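Local coordinates for putative metalloprotease II (Bacteroides fragilis, PDB 4ON1), which probably acts as a zinc-dependent endopeptidase encoded by the pathogenicity island and related to fragilysin, seen here with its fragilysin-type N-terminal domain still attached, at residues K81-N85 with I95-R99; D111-M115 with D152-I156; I118-Y122 with L216-I220; P168-I174 with Y353-P358. All coordinates share one frame; numbering follows the deposited sequence.

Interaction 1: residues K81-N85 with I95-R99; sequences KDSIN and IRLQR
N85 and R96 form an antiparallel hydrogen-bonded pair in the hairpin of strands 84-88 and 92-99. N85 N donates to R96 O at 2.8 Å, in the plane of that carbonyl and nearly straight at 170°. R96 N donates back to N85 O at 2.7 Å. This donor is tilted 26° from the carbonyl plane. The pair therefore satisfies all four of its inward-facing backbone groups. R96 O also has a water 3.1 Å away, which lies 3.1 Å from N85 OD1 as well. Other acceptors compete for its two protons, so neither bond is certain to persist. The other end of the N85 amide, ND2, makes a weak bond to F76 O. The guanidinium of R96 turns off to a salt bridge with D105.

The apolar part lies on the opposite sheet face. I84 CD1 sits 3.7 Å from L97 CD2 and 3.8 Å from I95 CG2. It gets there because CG1 is anti to the backbone N (chi1 173°). I84 and L97 run side by side, while I95 comes in at a slant.

The hairpin is part of the fragilysin-type N-terminal domain. Backbone hydrogen bonds join I84 to G78 on one flank, and I95 and L97 to Y106 and I104 of strand 102-109 on the other. The I84 side chain packs on strand 52-68. N85 and R96 touch helix 217-230 on the other face.

Interaction 2: residues D111-M115 with D152-I156; sequences DKERM and DIKNI
K112 brings its amine over one face of the D152 carboxylate. K112 NZ stands about 3.0 Å above the plane, close to D152 CG, and is 3.2 Å from D152 OD1. The side chains cross at about a right angle. This is a salt bridge at the surface, and D152 is poorly ordered, so the grip is probably soft. The other flat group, the D111 carboxylate, meets the helix at its edge. D111 OD2 uses its anti lone pair to accept from R114 N at 2.7 Å. D111 is thus the N-cap of helix 112-126. The opposing strand 153-159 has a classic beta bulge, K154 and N155 both facing N141.

The contact is a helix start laid against a strand of the N-terminal domain. Its apolar centre is M115, the residue most covered by the strand. CG is anti to the backbone N (chi1 179°), and the chain then bends at both later torsions. The M115 and I153 side chains cross at about a right angle, M115 CG 4.0 Å from I153 CG2. A water donates to K112 O and accepts a weak bond from I153 N.

I153 and I156 also pack on A119, one turn further along the helix. N155 points the other way, with its amide held by N141, R24 and M26. M115 CE slides past the I156 side chain, 3.5 Å from I156 CG1.

Interaction 3: residues I118-Y122 with L216-I220; sequences IANYY and LEHDI
Y122 OH and H218 NE2 lie 2.8 Å apart and share a hydrogen bond, in which either could be the donor. The two rings meet rim to rim, with centroids 5.9 Å apart and planes at 44°, so this is not a stack. L216 packs beside them. Its CD1 sits over one face of the Y121 ring, 3.8 Å from the centroid, a CH-pi contact. L216 CD2 meets I118 CD1 tip to tip at 4.1 Å. Y121 CD2 lies over one face of the Y122 ring.

Further out, a water donates to both Y121 OH and D219 OD2, the latter at 2.6 Å. Y121 OH is bonded to D289. D219 OD1 and Y122 OH both bond to S326 OG. H218 ND1 is bonded to Y109 OH on strand 102-109.

The contact joins helix 112-126 of the N-terminal domain to the start of helix 217-230, where L216 is the N-cap residue. Both imidazole nitrogens of H218 are bonded to tyrosine hydroxyls. This fixes the ring's rotation in a buried setting. Hydroxyls can donate or accept, so the two bonds do not settle whether the imidazole is neutral or charged. The nearby D219 carboxylate might favour the charged form.

Interaction 4: residues P168-I174 with Y353-P358; sequences PFKGLPI and YTWYSP
I174 and T354 are joined by the straightest bond here: I174 N donates to T354 O at 2.9 Å and 174°. Around it the packing is tight. I174 CD1 reaches Y353 O and lies against the W355 backbone. P173 is bridged to W355, and the indole edge meets the backbone at P173 N and L172 C. W355 CD1 comes within 2.9 Å of G171 O. P173 CB rests 3.8 Å from W355 CD1. G171 N donates to Y356 O at 3.0 Å. Between the two bonds, that from Y356 N to L172 O is weak and long. G171 belongs to a type II turn, F169 to L172.

The Y356 ring stands with its edge to P168 O, which is 3.4 Å from Y356 CE2. With CG anti to the backbone N (chi1 -180°), its hydroxyl reaches N167. The solvent side is looser. K170 lays CG 3.4 Å from Y356 O, and its extended chain crosses P358 at about a right angle, CE 3.8 Å from P358 CD.

The I174 side chain is about 4 Å from the zinc at the nearest atoms, and T354 touches the zinc ligand H344. P168-I174 leads to another ligand, D176, consistent with a latent, propeptide-blocked state. It follows helix 160-165 and precedes strand 201-209. Y353-P358 lies between helices 331-340 and 367-378. Y356 and P358 pack back on helix 160-165.

Interactions 1 and 2 lie within the N-terminal domain, in chain order, with centres 22 Å apart. Both involve the sheet that includes strands 92-99, 102-109 and 153-159. Interactions 2 and 3 share helix 112-126 and touch. Their centres are 11 Å apart, R114 bridges to E217, and A119 packs on I153 and I156. Their segments alternate along the chain, as do those of interactions 3 and 4. Interaction 3 joins the N-terminal domain to helix 217-230, which also touches the hairpin of interaction 1. Interaction 4 stands apart, 24 Å between centres from interactions 1 and 3 and 34 Å from interaction 2. It lies beside the zinc and holds the segment leading to D176.

Interaction 1: residues K81-N85 with I95-R99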
loop_
_atom_site.group_PDB
_atom_site.type_symbol
_atom_site.label_atom_id
_atom_site.label_comp_id
_atom_site.label_asym_id
_atom_site.label_seq_id
_atom_site.Cartn_x
_atom_site.Cartn_y
_atom_site.Cartn_z
ATOM N N LYS A 81 20.164 3.426 -0.027
ATOM C CA LYS A 81 20.536 2.008 -0.030
ATOM C C LYS A 81 20.033 1.319 1.239
ATOM O O LYS A 81 20.120 0.098 1.378
ATOM C CB LYS A 81 22.045 1.833 -0.217
ATOM C CG LYS A 81 22.518 2.384 -1.552
ATOM C CD LYS A 81 23.980 2.103 -1.813
ATOM C CE LYS A 81 24.432 2.814 -3.078
ATOM N NZ LYS A 81 25.885 2.635 -3.334
ATOM N N ASP A 82 19.528 2.131 2.163
ATOM C CA ASP A 82 18.972 1.677 3.422
ATOM C C ASP A 82 17.861 0.692 3.088
ATOM O O ASP A 82 17.766 -0.386 3.677
ATOM C CB ASP A 82 18.428 2.861 4.225
ATOM C CG ASP A 82 19.517 3.629 4.951
ATOM O OD1 ASP A 82 20.681 3.175 4.939
ATOM O OD2 ASP A 82 19.208 4.699 5.518
ATOM N N SER A 83 17.032 1.091 2.124
ATOM C CA SER A 83 15.893 0.302 1.664
ATOM C C SER A 83 15.026 -0.168 2.830
ATOM O O SER A 83 14.775 -1.364 2.994
ATOM C CB SER A 83 16.374 -0.896 0.841
ATOM O OG SER A 83 15.307 -1.476 0.110
ATOM N N ILE A 84 14.585 0.786 3.642
ATOM C CA ILE A 84 13.669 0.504 4.741
ATOM C C ILE A 84 12.468 1.458 4.702
ATOM O O ILE A 84 12.605 2.617 4.315
ATOM C CB ILE A 84 14.411 0.597 6.103
ATOM C CG1 ILE A 84 13.447 0.474 7.286
ATOM C CG2 ILE A 84 15.190 1.889 6.202
ATOM C CD1 ILE A 84 14.148 0.376 8.626
ATOM N N ASN A 85 11.296 0.959 5.086
ATOM C CA ASN A 85 10.101 1.779 5.242
ATOM C C ASN A 85 9.476 1.497 6.591
ATOM O O ASN A 85 9.653 0.409 7.139
ATOM C CB ASN A 85 9.069 1.501 4.140
ATOM C CG ASN A 85 9.494 2.038 2.784
ATOM O OD1 ASN A 85 9.771 1.272 1.858
ATOM N ND2 ASN A 85 9.555 3.359 2.665
ATOM N N ILE A 95 7.439 -1.933 10.264
ATOM C CA ILE A 95 8.716 -1.700 9.623
ATOM C C ILE A 95 8.842 -2.713 8.510
ATOM O O ILE A 95 8.533 -3.889 8.702
ATOM C CB ILE A 95 9.921 -1.867 10.578
ATOM C CG1 ILE A 95 9.871 -0.869 11.729
ATOM C CG2 ILE A 95 11.229 -1.678 9.818
ATOM C CD1 ILE A 95 11.174 -0.815 12.508
ATOM N N ARG A 96 9.265 -2.254 7.339
ATOM C CA ARG A 96 9.538 -3.155 6.233
ATOM C C ARG A 96 10.981 -2.973 5.809
ATOM O O ARG A 96 11.416 -1.850 5.543
ATOM C CB ARG A 96 8.583 -2.891 5.060
ATOM C CG ARG A 96 8.844 -3.772 3.857
ATOM C CD ARG A 96 7.782 -3.600 2.793
ATOM N NE ARG A 96 6.504 -4.162 3.213
ATOM C CZ ARG A 96 5.425 -4.223 2.442
ATOM N NH1 ARG A 96 5.470 -3.763 1.199
ATOM N NH2 ARG A 96 4.305 -4.752 2.914
ATOM N N LEU A 97 11.735 -4.066 5.766
ATOM C CA LEU A 97 13.113 -3.974 5.312
ATOM C C LEU A 97 13.630 -5.287 4.737
ATOM O O LEU A 97 12.943 -6.310 4.768
ATOM C CB LEU A 97 14.011 -3.499 6.457
ATOM C CG LEU A 97 13.797 -4.091 7.850
ATOM C CD1 LEU A 97 14.251 -5.528 7.914
ATOM C CD2 LEU A 97 14.529 -3.264 8.891
ATOM N N GLN A 98 14.846 -5.243 4.205
ATOM C CA GLN A 98 15.452 -6.420 3.609
ATOM C C GLN A 98 16.295 -7.192 4.615
ATOM O O GLN A 98 17.166 -6.625 5.275
ATOM C CB GLN A 98 16.305 -6.021 2.404
ATOM C CG GLN A 98 15.532 -5.256 1.341
ATOM C CD GLN A 98 15.106 -6.144 0.188
ATOM O OE1 GLN A 98 15.049 -7.369 0.319
ATOM N NE2 GLN A 98 14.803 -5.530 -0.951
ATOM N N ARG A 99 16.030 -8.491 4.716
ATOM C CA ARG A 99 16.843 -9.394 5.519
ATOM C C ARG A 99 17.216 -10.603 4.677
ATOM O O ARG A 99 16.338 -11.349 4.244
ATOM C CB ARG A 99 16.101 -9.860 6.771
ATOM C CG ARG A 99 15.604 -8.757 7.689
ATOM C CD ARG A 99 16.715 -8.207 8.557
ATOM N NE ARG A 99 17.210 -9.211 9.498
ATOM C CZ ARG A 99 18.493 -9.515 9.647
ATOM N NH1 ARG A 99 19.404 -8.881 8.924
ATOM N NH2 ARG A 99 18.863 -10.443 10.518
HETATM O O HOH W 1 11.326 -1.365 2.490
#

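Interaction 2: residues D111-M115 with D152-I156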
loop_
_atom_site.group_PDB
_atom_site.type_symbol
_atom_site.label_atom_id
_atom_site.label_comp_id
_atom_site.label_asym_id
_atom_site.label_seq_id
_atom_site.Cartn_x
_atom_site.Cartn_y
_atom_site.Cartn_z
ATOM N N ASP A 111 -3.353 -2.580 20.508
ATOM C CA ASP A 111 -4.333 -3.358 21.256
ATOM C C ASP A 111 -3.992 -4.847 21.197
ATOM O O ASP A 111 -3.884 -5.421 20.113
ATOM C CB ASP A 111 -5.737 -3.104 20.705
ATOM C CG ASP A 111 -6.800 -3.904 21.430
ATOM O OD1 ASP A 111 -7.355 -3.391 22.426
ATOM O OD2 ASP A 111 -7.071 -5.050 21.011
ATOM N N LYS A 112 -3.806 -5.464 22.363
ATOM C CA LYS A 112 -3.399 -6.868 22.423
ATOM C C LYS A 112 -4.397 -7.812 21.752
ATOM O O LYS A 112 -3.993 -8.746 21.056
ATOM C CB LYS A 112 -3.195 -7.312 23.876
ATOM C CG LYS A 112 -2.996 -8.819 24.005
ATOM C CD LYS A 112 -2.638 -9.286 25.409
ATOM C CE LYS A 112 -2.261 -10.769 25.396
ATOM N NZ LYS A 112 -1.592 -11.217 26.649
ATOM N N GLU A 113 -5.693 -7.569 21.950
ATOM C CA GLU A 113 -6.707 -8.407 21.313
ATOM C C GLU A 113 -6.600 -8.298 19.800
ATOM O O GLU A 113 -6.623 -9.311 19.099
ATOM C CB GLU A 113 -8.127 -8.038 21.756
ATOM C CG GLU A 113 -8.389 -8.131 23.246
ATOM C CD GLU A 113 -9.850 -7.884 23.582
ATOM O OE1 GLU A 113 -10.721 -8.324 22.798
ATOM O OE2 GLU A 113 -10.127 -7.260 24.629
ATOM N N ARG A 114 -6.510 -7.074 19.292
ATOM C CA ARG A 114 -6.391 -6.893 17.848
ATOM C C ARG A 114 -5.123 -7.584 17.357
ATOM O O ARG A 114 -5.142 -8.254 16.325
ATOM C CB ARG A 114 -6.381 -5.410 17.463
ATOM C CG ARG A 114 -6.489 -5.156 15.942
ATOM C CD ARG A 114 -7.743 -5.788 15.331
ATOM N NE ARG A 114 -7.795 -5.651 13.872
ATOM C CZ ARG A 114 -8.338 -6.558 13.060
ATOM N NH1 ARG A 114 -8.875 -7.655 13.567
ATOM N NH2 ARG A 114 -8.349 -6.371 11.748
ATOM N N MET A 115 -4.026 -7.437 18.097
ATOM C CA MET A 115 -2.787 -8.114 17.710
ATOM C C MET A 115 -2.992 -9.625 17.585
ATOM O O MET A 115 -2.502 -10.252 16.645
ATOM C CB MET A 115 -1.661 -7.827 18.708
ATOM C CG MET A 115 -0.339 -8.519 18.365
ATOM S SD MET A 115 0.727 -7.606 17.218
ATOM C CE MET A 115 0.130 -8.171 15.626
ATOM N N ASP A 152 0.809 -14.012 24.939
ATOM C CA ASP A 152 0.997 -12.572 24.800
ATOM C C ASP A 152 1.898 -12.240 23.610
ATOM O O ASP A 152 3.120 -12.247 23.727
ATOM C CB ASP A 152 1.598 -11.996 26.085
ATOM C CG ASP A 152 1.376 -10.501 26.220
ATOM O OD1 ASP A 152 0.903 -9.874 25.248
ATOM O OD2 ASP A 152 1.683 -9.953 27.301
ATOM N N ILE A 153 1.298 -11.935 22.466
ATOM C CA ILE A 153 2.077 -11.675 21.257
ATOM C C ILE A 153 2.581 -10.233 21.210
ATOM O O ILE A 153 1.810 -9.286 21.376
ATOM C CB ILE A 153 1.261 -11.989 19.997
ATOM C CG1 ILE A 153 0.878 -13.467 20.011
ATOM C CG2 ILE A 153 2.053 -11.653 18.731
ATOM C CD1 ILE A 153 0.091 -13.903 18.826
ATOM N N LYS A 154 3.884 -10.086 20.986
ATOM C CA LYS A 154 4.546 -8.783 20.940
ATOM C C LYS A 154 4.503 -8.179 19.533
ATOM O O LYS A 154 4.132 -7.018 19.335
ATOM C CB LYS A 154 6.008 -8.931 21.388
ATOM C CG LYS A 154 6.193 -9.638 22.735
ATOM C CD LYS A 154 6.383 -8.656 23.868
ATOM C CE LYS A 154 7.841 -8.572 24.266
ATOM N NZ LYS A 154 8.111 -7.391 25.133
ATOM N N ASN A 155 4.921 -8.985 18.565
ATOM C CA ASN A 155 4.963 -8.590 17.165
ATOM C C ASN A 155 4.805 -9.775 16.229
ATOM O O ASN A 155 4.903 -10.932 16.644
ATOM C CB ASN A 155 6.276 -7.881 16.863
ATOM C CG ASN A 155 7.472 -8.778 17.073
ATOM O OD1 ASN A 155 7.780 -9.630 16.232
ATOM N ND2 ASN A 155 8.160 -8.594 18.199
ATOM N N ILE A 156 4.601 -9.465 14.957
ATOM C CA ILE A 156 4.509 -10.457 13.902
ATOM C C ILE A 156 5.561 -10.128 12.851
ATOM O O ILE A 156 5.703 -8.976 12.455
ATOM C CB ILE A 156 3.121 -10.470 13.232
ATOM C CG1 ILE A 156 2.031 -10.773 14.252
ATOM C CG2 ILE A 156 3.076 -11.505 12.147
ATOM C CD1 ILE A 156 2.280 -12.027 15.015
HETATM O O HOH W 2 -1.707 -10.434 21.736
#

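Interaction 3: residues I118-Y122 with L216-I220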
loop_
_atom_site.group_PDB
_atom_site.type_symbol
_atom_site.label_atom_id
_atom_site.label_comp_id
_atom_site.label_asym_id
_atom_site.label_seq_id
_atom_site.Cartn_x
_atom_site.Cartn_y
_atom_site.Cartn_z
ATOM N N ILE A 118 -4.861 -10.365 14.439
ATOM C CA ILE A 118 -3.983 -10.228 13.284
ATOM C C ILE A 118 -3.079 -11.456 13.145
ATOM O O ILE A 118 -2.911 -11.997 12.051
ATOM C CB ILE A 118 -3.112 -8.970 13.379
ATOM C CG1 ILE A 118 -3.980 -7.706 13.357
ATOM C CG2 ILE A 118 -2.130 -8.925 12.209
ATOM C CD1 ILE A 118 -4.794 -7.540 12.069
ATOM N N ALA A 119 -2.517 -11.911 14.260
ATOM C CA ALA A 119 -1.653 -13.083 14.233
ATOM C C ALA A 119 -2.402 -14.331 13.764
ATOM O O ALA A 119 -1.856 -15.143 13.016
ATOM C CB ALA A 119 -1.050 -13.321 15.601
ATOM N N ASN A 120 -3.655 -14.473 14.192
ATOM C CA ASN A 120 -4.484 -15.600 13.768
ATOM C C ASN A 120 -4.719 -15.574 12.261
ATOM O O ASN A 120 -4.720 -16.618 11.604
ATOM C CB ASN A 120 -5.837 -15.602 14.488
ATOM C CG ASN A 120 -5.715 -15.817 15.988
ATOM O OD1 ASN A 120 -4.757 -16.420 16.472
ATOM N ND2 ASN A 120 -6.710 -15.332 16.731
ATOM N N TYR A 121 -4.940 -14.379 11.722
ATOM C CA TYR A 121 -5.099 -14.229 10.286
ATOM C C TYR A 121 -3.895 -14.832 9.563
ATOM O O TYR A 121 -4.051 -15.652 8.658
ATOM C CB TYR A 121 -5.281 -12.754 9.899
ATOM C CG TYR A 121 -5.122 -12.509 8.407
ATOM C CD1 TYR A 121 -6.224 -12.539 7.559
ATOM C CD2 TYR A 121 -3.870 -12.276 7.845
ATOM C CE1 TYR A 121 -6.086 -12.332 6.199
ATOM C CE2 TYR A 121 -3.723 -12.072 6.487
ATOM C CZ TYR A 121 -4.833 -12.100 5.670
ATOM O OH TYR A 121 -4.682 -11.889 4.321
ATOM N N TYR A 122 -2.696 -14.423 9.960
ATOM C CA TYR A 122 -1.489 -14.874 9.275
ATOM C C TYR A 122 -1.202 -16.352 9.515
ATOM O O TYR A 122 -0.644 -17.030 8.653
ATOM C CB TYR A 122 -0.291 -14.034 9.701
ATOM C CG TYR A 122 -0.260 -12.695 9.014
ATOM C CD1 TYR A 122 -0.530 -11.530 9.712
ATOM C CD2 TYR A 122 0.001 -12.603 7.657
ATOM C CE1 TYR A 122 -0.518 -10.297 9.080
ATOM C CE2 TYR A 122 0.018 -11.376 7.014
ATOM C CZ TYR A 122 -0.245 -10.228 7.733
ATOM O OH TYR A 122 -0.232 -9.006 7.099
ATOM N N LEU A 216 -6.943 -5.603 6.177
ATOM C CA LEU A 216 -6.318 -5.302 7.459
ATOM C C LEU A 216 -5.753 -3.885 7.468
ATOM O O LEU A 216 -5.206 -3.429 6.469
ATOM C CB LEU A 216 -5.212 -6.313 7.762
ATOM C CG LEU A 216 -5.606 -7.790 7.692
ATOM C CD1 LEU A 216 -4.415 -8.688 8.064
ATOM C CD2 LEU A 216 -6.821 -8.083 8.576
ATOM N N GLU A 217 -5.877 -3.202 8.607
ATOM C CA GLU A 217 -5.456 -1.805 8.723
ATOM C C GLU A 217 -4.033 -1.557 8.216
ATOM O O GLU A 217 -3.815 -0.670 7.388
ATOM C CB GLU A 217 -5.572 -1.347 10.186
ATOM C CG GLU A 217 -6.962 -1.518 10.788
ATOM C CD GLU A 217 -7.136 -2.857 11.475
ATOM O OE1 GLU A 217 -7.117 -3.878 10.759
ATOM O OE2 GLU A 217 -7.276 -2.899 12.720
ATOM N N HIS A 218 -3.073 -2.350 8.686
ATOM C CA HIS A 218 -1.678 -2.158 8.298
ATOM C C HIS A 218 -1.421 -2.537 6.838
ATOM O O HIS A 218 -0.500 -2.017 6.216
ATOM C CB HIS A 218 -0.750 -2.972 9.199
ATOM C CG HIS A 218 -0.825 -4.442 8.953
ATOM N ND1 HIS A 218 -1.811 -5.237 9.496
ATOM C CD2 HIS A 218 -0.058 -5.256 8.190
ATOM C CE1 HIS A 218 -1.636 -6.483 9.096
ATOM N NE2 HIS A 218 -0.579 -6.523 8.299
ATOM N N ASP A 219 -2.205 -3.467 6.299
ATOM C CA ASP A 219 -2.083 -3.805 4.881
ATOM C C ASP A 219 -2.445 -2.614 3.991
ATOM O O ASP A 219 -1.771 -2.343 3.000
ATOM C CB ASP A 219 -2.973 -4.998 4.515
ATOM C CG ASP A 219 -2.341 -6.331 4.875
ATOM O OD1 ASP A 219 -1.092 -6.415 4.901
ATOM O OD2 ASP A 219 -3.094 -7.300 5.114
ATOM N N ILE A 220 -3.511 -1.907 4.351
ATOM C CA ILE A 220 -3.947 -0.757 3.566
ATOM C C ILE A 220 -2.846 0.294 3.490
ATOM O O ILE A 220 -2.539 0.811 2.412
ATOM C CB ILE A 220 -5.229 -0.142 4.154
ATOM C CG1 ILE A 220 -6.362 -1.174 4.099
ATOM C CG2 ILE A 220 -5.633 1.110 3.386
ATOM C CD1 ILE A 220 -7.632 -0.740 4.814
HETATM O O HOH W 3 -2.421 -9.680 4.230
#

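Interaction 4: residues P168-I174 with Y353-P358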
loop_
_atom_site.group_PDB
_atom_site.type_symbol
_atom_site.label_atom_id
_atom_site.label_comp_id
_atom_site.label_asym_id
_atom_site.label_seq_id
_atom_site.Cartn_x
_atom_site.Cartn_y
_atom_site.Cartn_z
ATOM N N PRO A 168 0.078 -18.577 -6.736
ATOM C CA PRO A 168 -0.187 -19.144 -8.062
ATOM C C PRO A 168 -0.242 -18.065 -9.153
ATOM O O PRO A 168 0.020 -16.893 -8.873
ATOM C CB PRO A 168 -1.557 -19.817 -7.892
ATOM C CG PRO A 168 -1.793 -19.877 -6.399
ATOM C CD PRO A 168 -1.104 -18.668 -5.864
ATOM N N PHE A 169 -0.566 -18.482 -10.377
ATOM C CA PHE A 169 -0.790 -17.591 -11.523
ATOM C C PHE A 169 0.436 -16.769 -11.939
ATOM O O PHE A 169 0.326 -15.839 -12.746
ATOM C CB PHE A 169 -1.962 -16.643 -11.232
ATOM C CG PHE A 169 -3.224 -17.349 -10.806
ATOM C CD1 PHE A 169 -4.019 -18.005 -11.736
ATOM C CD2 PHE A 169 -3.621 -17.346 -9.475
ATOM C CE1 PHE A 169 -5.180 -18.656 -11.346
ATOM C CE2 PHE A 169 -4.782 -17.992 -9.076
ATOM C CZ PHE A 169 -5.562 -18.647 -10.013
ATOM N N LYS A 170 1.601 -17.119 -11.402
ATOM C CA LYS A 170 2.839 -16.438 -11.764
ATOM C C LYS A 170 3.177 -16.656 -13.240
ATOM O O LYS A 170 3.252 -17.794 -13.710
ATOM C CB LYS A 170 3.992 -16.908 -10.878
ATOM C CG LYS A 170 5.359 -16.425 -11.333
ATOM C CD LYS A 170 6.476 -17.185 -10.635
ATOM C CE LYS A 170 7.840 -16.749 -11.148
ATOM N NZ LYS A 170 8.959 -17.480 -10.484
ATOM N N GLY A 171 3.361 -15.562 -13.971
ATOM C CA GLY A 171 3.686 -15.650 -15.382
ATOM C C GLY A 171 2.458 -15.421 -16.241
ATOM O O GLY A 171 2.560 -15.247 -17.455
ATOM N N LEU A 172 1.289 -15.458 -15.608
ATOM C CA LEU A 172 0.028 -15.272 -16.316
ATOM C C LEU A 172 -0.228 -13.787 -16.549
ATOM O O LEU A 172 0.103 -12.956 -15.700
ATOM C CB LEU A 172 -1.128 -15.913 -15.545
ATOM C CG LEU A 172 -0.971 -17.427 -15.372
ATOM C CD1 LEU A 172 -2.220 -18.052 -14.767
ATOM C CD2 LEU A 172 -0.603 -18.097 -16.692
ATOM N N PRO A 173 -0.820 -13.443 -17.703
ATOM C CA PRO A 173 -0.976 -12.017 -18.004
ATOM C C PRO A 173 -2.010 -11.334 -17.112
ATOM O O PRO A 173 -3.113 -11.848 -16.906
ATOM C CB PRO A 173 -1.415 -12.013 -19.470
ATOM C CG PRO A 173 -2.083 -13.330 -19.678
ATOM C CD PRO A 173 -1.464 -14.308 -18.706
ATOM N N ILE A 174 -1.632 -10.170 -16.594
ATOM C CA ILE A 174 -2.488 -9.379 -15.722
ATOM C C ILE A 174 -3.524 -8.694 -16.614
ATOM O O ILE A 174 -3.175 -8.120 -17.646
ATOM C CB ILE A 174 -1.659 -8.352 -14.905
ATOM C CG1 ILE A 174 -0.652 -9.078 -14.005
ATOM C CG2 ILE A 174 -2.559 -7.418 -14.103
ATOM C CD1 ILE A 174 0.218 -8.153 -13.178
ATOM N N TYR A 353 4.764 -4.276 -14.788
ATOM C CA TYR A 353 5.053 -5.520 -15.497
ATOM C C TYR A 353 3.762 -6.254 -15.877
ATOM O O TYR A 353 2.838 -6.392 -15.065
ATOM C CB TYR A 353 5.943 -6.427 -14.652
ATOM C CG TYR A 353 6.512 -7.602 -15.417
ATOM C CD1 TYR A 353 6.578 -8.862 -14.845
ATOM C CD2 TYR A 353 6.985 -7.445 -16.712
ATOM C CE1 TYR A 353 7.108 -9.939 -15.541
ATOM C CE2 TYR A 353 7.513 -8.512 -17.419
ATOM C CZ TYR A 353 7.569 -9.756 -16.827
ATOM O OH TYR A 353 8.092 -10.816 -17.527
ATOM N N THR A 354 3.723 -6.710 -17.124
ATOM C CA THR A 354 2.537 -7.295 -17.740
ATOM C C THR A 354 2.094 -8.607 -17.097
ATOM O O THR A 354 0.928 -8.996 -17.188
ATOM C CB THR A 354 2.790 -7.541 -19.237
ATOM O OG1 THR A 354 3.439 -6.396 -19.804
ATOM C CG2 THR A 354 1.490 -7.812 -19.982
ATOM N N TRP A 355 3.030 -9.283 -16.444
ATOM C CA TRP A 355 2.760 -10.590 -15.861
ATOM C C TRP A 355 3.062 -10.572 -14.369
ATOM O O TRP A 355 3.836 -9.747 -13.894
ATOM C CB TRP A 355 3.578 -11.679 -16.569
ATOM C CG TRP A 355 3.271 -11.824 -18.041
ATOM C CD1 TRP A 355 2.283 -12.581 -18.598
ATOM C CD2 TRP A 355 3.966 -11.205 -19.137
ATOM N NE1 TRP A 355 2.313 -12.470 -19.968
ATOM C CE2 TRP A 355 3.336 -11.631 -20.325
ATOM C CE3 TRP A 355 5.053 -10.327 -19.227
ATOM C CZ2 TRP A 355 3.760 -11.212 -21.591
ATOM C CZ3 TRP A 355 5.473 -9.912 -20.486
ATOM C CH2 TRP A 355 4.826 -10.356 -21.648
ATOM N N TYR A 356 2.432 -11.475 -13.629
ATOM C CA TYR A 356 2.632 -11.565 -12.187
ATOM C C TYR A 356 3.984 -12.208 -11.862
ATOM O O TYR A 356 4.220 -13.370 -12.189
ATOM C CB TYR A 356 1.490 -12.359 -11.548
ATOM C CG TYR A 356 1.576 -12.527 -10.045
ATOM C CD1 TYR A 356 2.022 -11.491 -9.228
ATOM C CD2 TYR A 356 1.176 -13.716 -9.437
ATOM C CE1 TYR A 356 2.085 -11.640 -7.847
ATOM C CE2 TYR A 356 1.234 -13.875 -8.060
ATOM C CZ TYR A 356 1.691 -12.834 -7.271
ATOM O OH TYR A 356 1.754 -12.982 -5.901
ATOM N N SER A 357 4.878 -11.443 -11.245
ATOM C CA SER A 357 6.223 -11.923 -10.940
ATOM C C SER A 357 6.667 -11.372 -9.589
ATOM O O SER A 357 6.233 -10.296 -9.189
ATOM C CB SER A 357 7.206 -11.525 -12.049
ATOM O OG SER A 357 8.514 -11.337 -11.538
ATOM N N PRO A 358 7.519 -12.124 -8.872
ATOM C CA PRO A 358 8.034 -11.703 -7.561
ATOM C C PRO A 358 9.186 -10.710 -7.642
ATOM O O PRO A 358 9.673 -10.238 -6.609
ATOM C CB PRO A 358 8.531 -13.020 -6.938
ATOM C CG PRO A 358 8.029 -14.122 -7.843
ATOM C CD PRO A 358 7.930 -13.498 -9.197
#